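Long-range contacts in YrdC-like domain-containing protein (PDB 3L7V), which is of unknown function but may bind double-stranded RNA and take part in tRNA modification: residues 63-68 with 218-223; 105-110 with 129-134. All coordinates share one frame; numbering follows the deposited sequence.

Overall arrangement
Both contacts reach the large mixed sheet of this YrdC-like protein, yet they lie on opposite sides of the chain's centre, with their own centres 28 Å apart and nearest atoms about 14 Å apart. Contact 1 is largely buried and packs helix 218-223 against the tight turn between strands 59-64 and 67-72; one side-chain hydrogen bond, a bridging water, and Val221 and Tyr220 packed on the turn's main chain join them. Contact 2, which falls within the chain between the two segments of contact 1, is only partly buried. There the exit of helix 100-106 runs against the end of strand 127-132, and two main-chain hydrogen bonds and an amide carry much of the polar contact.

Contact 1 of 2, residues 63-68 with 218-223; sequences PTKVGY and DDYVAS. With SO4 (sulfate ion), chain D.
Tyr68 holds CG anti to its carbonyl carbon (chi1 -72°), which carries its hydroxyl to Asp218, while Val221 sets CG1 opposite its own nitrogen (chi1 -180°), a rotation that turns CG1 to Gly67 and CG2 to Thr64 O. This is a helix packed on a beta-hairpin of the YrdC-like sheet: strands 59-64 and 67-72 are antiparallel neighbours, and Thr64 N bonds to Gly67 O at 2.8 Å across the two-residue connection. Thr64 OG1 also accepts from Val66 N, forming an ST turn.

The hydroxyl OH of Tyr68 donates to Asp218 OD1 at 2.8 Å, meeting the anti side of a carboxylate turned about 70° from the ring plane. The same hydroxyl is bonded by Ala217 N, and OD1 takes a further bond from Val200 N, so both ends of the link are fixed twice. Val221 straddles the turn: CG1 lies 4.0 Å from Gly67 N, and CG2 is 3.6 Å from Thr64 O. Tyr220 presents its edge to the Thr64 carbonyl, with CE2 3.7 Å from Thr64 O, and its OH lies beside CG of Lys65. The extended lysine runs on to a salt bridge with Asp124.

At the start of the helix, Asp218 N donates to O2 of a sulfate and Asp219 N to its O4; the ion, probably from the crystallisation liquor, is also hydrogen-bonded to His40 ND1. Farther along, one water donates to Lys65 O at 2.7 Å and to Val221 O at 2.9 Å.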
# COMPACT_ATOMS: atom_id res chain seq x y z
N PRO A 63 11.15 6.06 -1.83
CA PRO A 63 10.51 6.53 -3.07
C PRO A 63 9.46 5.55 -3.57
O PRO A 63 9.61 4.35 -3.36
CB PRO A 63 11.67 6.55 -4.09
CG PRO A 63 12.90 6.22 -3.35
CD PRO A 63 12.49 5.51 -2.10
N THR A 64 8.42 6.06 -4.23
CA THR A 64 7.45 5.21 -4.91
C THR A 64 7.17 5.77 -6.30
O THR A 64 7.71 6.81 -6.66
CB THR A 64 6.12 5.14 -4.16
OG1 THR A 64 5.46 6.41 -4.25
CG2 THR A 64 6.35 4.80 -2.70
N LYS A 65 6.31 5.09 -7.07
CA LYS A 65 5.87 5.56 -8.39
C LYS A 65 5.20 6.94 -8.36
O LYS A 65 5.28 7.69 -9.34
CB LYS A 65 4.91 4.54 -9.04
CG LYS A 65 5.54 3.28 -9.64
CD LYS A 65 4.47 2.34 -10.25
CE LYS A 65 5.10 1.07 -10.82
NZ LYS A 65 4.07 0.08 -11.29
N VAL A 66 4.51 7.28 -7.27
CA VAL A 66 3.85 8.59 -7.17
C VAL A 66 4.42 9.56 -6.09
O VAL A 66 3.82 10.61 -5.83
CB VAL A 66 2.32 8.46 -6.98
CG1 VAL A 66 1.69 7.75 -8.17
CG2 VAL A 66 2.02 7.72 -5.69
N GLY A 67 5.55 9.23 -5.48
CA GLY A 67 6.19 10.12 -4.52
C GLY A 67 7.04 9.48 -3.43
O GLY A 67 7.97 8.75 -3.73
N TYR A 68 6.72 9.76 -2.16
CA TYR A 68 7.48 9.25 -1.00
C TYR A 68 6.58 8.68 0.11
O TYR A 68 5.52 9.24 0.41
CB TYR A 68 8.44 10.33 -0.44
CG TYR A 68 9.62 10.56 -1.37
CD1 TYR A 68 9.60 11.55 -2.34
CD2 TYR A 68 10.74 9.73 -1.32
CE1 TYR A 68 10.67 11.73 -3.22
CE2 TYR A 68 11.81 9.89 -2.19
CZ TYR A 68 11.77 10.89 -3.13
OH TYR A 68 12.83 11.05 -4.00
N ASP A 218 14.56 11.32 -6.87
CA ASP A 218 13.68 12.29 -7.54
C ASP A 218 13.50 12.01 -9.04
O ASP A 218 12.40 12.18 -9.58
CB ASP A 218 14.21 13.72 -7.34
CG ASP A 218 13.90 14.29 -5.95
OD1 ASP A 218 13.26 13.62 -5.12
OD2 ASP A 218 14.32 15.44 -5.70
N ASP A 219 14.58 11.63 -9.72
CA ASP A 219 14.55 11.30 -11.15
C ASP A 219 13.67 10.08 -11.49
O ASP A 219 12.98 10.08 -12.51
CB ASP A 219 15.98 11.08 -11.69
N TYR A 220 13.70 9.05 -10.64
CA TYR A 220 12.78 7.92 -10.76
C TYR A 220 11.29 8.34 -10.75
O TYR A 220 10.48 7.87 -11.57
CB TYR A 220 13.03 6.91 -9.63
CG TYR A 220 12.03 5.78 -9.61
CD1 TYR A 220 12.11 4.75 -10.54
CD2 TYR A 220 10.99 5.76 -8.69
CE1 TYR A 220 11.20 3.72 -10.53
CE2 TYR A 220 10.06 4.73 -8.69
CZ TYR A 220 10.17 3.71 -9.61
OH TYR A 220 9.26 2.67 -9.61
N VAL A 221 10.92 9.21 -9.82
CA VAL A 221 9.54 9.66 -9.66
C VAL A 221 9.10 10.50 -10.87
O VAL A 221 7.96 10.40 -11.34
CB VAL A 221 9.36 10.48 -8.35
CG1 VAL A 221 7.89 10.95 -8.18
CG2 VAL A 221 9.86 9.66 -7.14
N ALA A 222 10.01 11.30 -11.39
CA ALA A 222 9.70 12.13 -12.55
C ALA A 222 9.51 11.32 -13.84
O ALA A 222 8.65 11.65 -14.65
CB ALA A 222 10.77 13.20 -12.74
N SER A 223 10.29 10.26 -14.01
CA SER A 223 10.22 9.43 -15.22
C SER A 223 8.94 8.61 -15.36
O SER A 223 8.66 8.09 -16.43
CB SER A 223 11.43 8.48 -15.32
OG SER A 223 11.24 7.32 -14.52
S SO4 D . 18.12 12.02 -7.52
O1 SO4 D . 18.70 10.68 -7.49
O2 SO4 D . 17.31 12.19 -6.32
O3 SO4 D . 19.19 13.02 -7.54
O4 SO4 D . 17.31 12.17 -8.73
O HOH W 1 5.19 10.12 -10.49

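Contact 2 of 2, residues 105-110 with 129-134; sequences ALAQLT and CILPWK
Ala107 and Trp133 form a single beta bridge, a non-hydrogen-bonded antiparallel pair flanked by Lys134 N to Leu106 O and Gln108 N to Pro132 O, each 3.1 Å long and nearly straight at 168°. The bridge ties the chain leaving helix 100-106 to the end of strand 127-132, in the YrdC-like sheet, just where Lys134 takes the N-cap position of helix 135-143.

Gln108 adds a third bond: its extended chain crosses Pro132 at about a right angle and delivers NE2 to Trp133 O at 2.9 Å, from 48° above the carbonyl plane. On the buried side, Leu106 and the indole of Trp133 lie side by side and point the same way, with Leu106 CD2 4.0 Å from Trp133 CZ3. Ser159 OG binds the indole NE1, which helps to fix the ring's rotation. Leu131 points toward residues 105-110, its CD1 touching Ala107 CB and lying 3.8 Å from Leu109 CD1.

The bends along the Lys134 chain bring CD near the carbonyls of Ala105 and Ala107. This side chain also lies about 3 Å from a bound sulfate, probably from crystallisation. A water donates to Ala107 O at 3.0 Å and accepts from Lys134 NZ at the same 3.0 Å.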
# COMPACT_ATOMS: atom_id res chain seq x y z
N ALA A 105 -1.83 -15.67 1.20
CA ALA A 105 -1.69 -16.16 2.57
C ALA A 105 -2.44 -15.33 3.61
O ALA A 105 -2.79 -15.86 4.67
CB ALA A 105 -0.20 -16.28 2.96
N LEU A 106 -2.69 -14.05 3.31
CA LEU A 106 -3.19 -13.09 4.32
C LEU A 106 -4.65 -12.62 4.17
O LEU A 106 -5.35 -12.40 5.16
CB LEU A 106 -2.28 -11.85 4.37
CG LEU A 106 -0.79 -12.00 4.72
CD1 LEU A 106 -0.13 -10.63 4.95
CD2 LEU A 106 -0.62 -12.88 5.95
N ALA A 107 -5.10 -12.44 2.93
CA ALA A 107 -6.41 -11.84 2.67
C ALA A 107 -7.42 -12.84 2.12
O ALA A 107 -7.05 -13.75 1.39
CB ALA A 107 -6.26 -10.65 1.69
N GLN A 108 -8.69 -12.67 2.48
CA GLN A 108 -9.79 -13.46 1.91
C GLN A 108 -10.04 -13.01 0.47
O GLN A 108 -10.04 -11.80 0.18
CB GLN A 108 -11.09 -13.26 2.70
CG GLN A 108 -11.10 -13.79 4.11
CD GLN A 108 -12.41 -13.52 4.83
OE1 GLN A 108 -13.48 -13.48 4.22
NE2 GLN A 108 -12.33 -13.32 6.13
N LEU A 109 -10.28 -13.97 -0.42
CA LEU A 109 -10.41 -13.72 -1.86
C LEU A 109 -11.54 -14.55 -2.50
O LEU A 109 -11.90 -15.61 -1.98
CB LEU A 109 -9.09 -14.06 -2.56
CG LEU A 109 -7.97 -13.04 -2.82
CD1 LEU A 109 -8.13 -11.78 -2.03
CD2 LEU A 109 -6.60 -13.65 -2.56
N THR A 110 -12.09 -14.06 -3.61
CA THR A 110 -12.89 -14.89 -4.53
C THR A 110 -12.10 -15.13 -5.82
O THR A 110 -11.07 -14.49 -6.05
CB THR A 110 -14.23 -14.24 -4.91
OG1 THR A 110 -13.99 -13.00 -5.58
CG2 THR A 110 -15.08 -13.98 -3.67
N CYS A 129 -6.54 -2.53 -2.72
CA CYS A 129 -7.91 -2.98 -2.47
C CYS A 129 -8.16 -3.24 -0.99
O CYS A 129 -7.33 -3.84 -0.30
CB CYS A 129 -8.26 -4.26 -3.26
SG CYS A 129 -8.27 -4.18 -5.10
N ILE A 130 -9.33 -2.81 -0.52
CA ILE A 130 -9.75 -3.01 0.87
C ILE A 130 -10.38 -4.39 1.02
O ILE A 130 -11.46 -4.65 0.46
CB ILE A 130 -10.75 -1.93 1.31
CG1 ILE A 130 -10.14 -0.54 1.12
CG2 ILE A 130 -11.19 -2.13 2.77
CD1 ILE A 130 -11.00 0.57 1.64
N LEU A 131 -9.71 -5.26 1.78
CA LEU A 131 -10.12 -6.66 2.00
C LEU A 131 -10.18 -7.08 3.50
O LEU A 131 -9.58 -6.43 4.35
CB LEU A 131 -9.18 -7.60 1.23
CG LEU A 131 -9.22 -7.51 -0.31
CD1 LEU A 131 -7.98 -8.15 -0.95
CD2 LEU A 131 -10.52 -8.13 -0.86
N PRO A 132 -10.90 -8.17 3.82
CA PRO A 132 -10.87 -8.75 5.17
C PRO A 132 -9.68 -9.71 5.34
O PRO A 132 -9.18 -10.23 4.35
CB PRO A 132 -12.17 -9.57 5.25
CG PRO A 132 -12.88 -9.37 3.90
CD PRO A 132 -11.82 -8.90 2.93
N TRP A 133 -9.24 -9.95 6.57
CA TRP A 133 -8.18 -10.95 6.84
C TRP A 133 -8.75 -12.36 6.96
O TRP A 133 -9.86 -12.56 7.45
CB TRP A 133 -7.42 -10.62 8.14
CG TRP A 133 -6.46 -9.46 8.04
CD1 TRP A 133 -6.79 -8.14 7.93
CD2 TRP A 133 -5.03 -9.52 8.05
NE1 TRP A 133 -5.64 -7.37 7.87
CE2 TRP A 133 -4.55 -8.20 7.95
CE3 TRP A 133 -4.10 -10.57 8.14
CZ2 TRP A 133 -3.19 -7.89 7.92
CZ3 TRP A 133 -2.74 -10.26 8.12
CH2 TRP A 133 -2.30 -8.93 8.01
N LYS A 134 -7.97 -13.34 6.51
CA LYS A 134 -8.29 -14.74 6.81
C LYS A 134 -8.22 -14.99 8.31
O LYS A 134 -7.27 -14.56 8.97
CB LYS A 134 -7.32 -15.68 6.09
CG LYS A 134 -7.58 -15.78 4.61
CD LYS A 134 -6.29 -16.03 3.86
CE LYS A 134 -6.11 -17.49 3.55
NZ LYS A 134 -7.05 -17.87 2.48
O HOH W 2 -6.63 -16.37 -0.04
O HOH W 3 -9.41 -17.09 0.58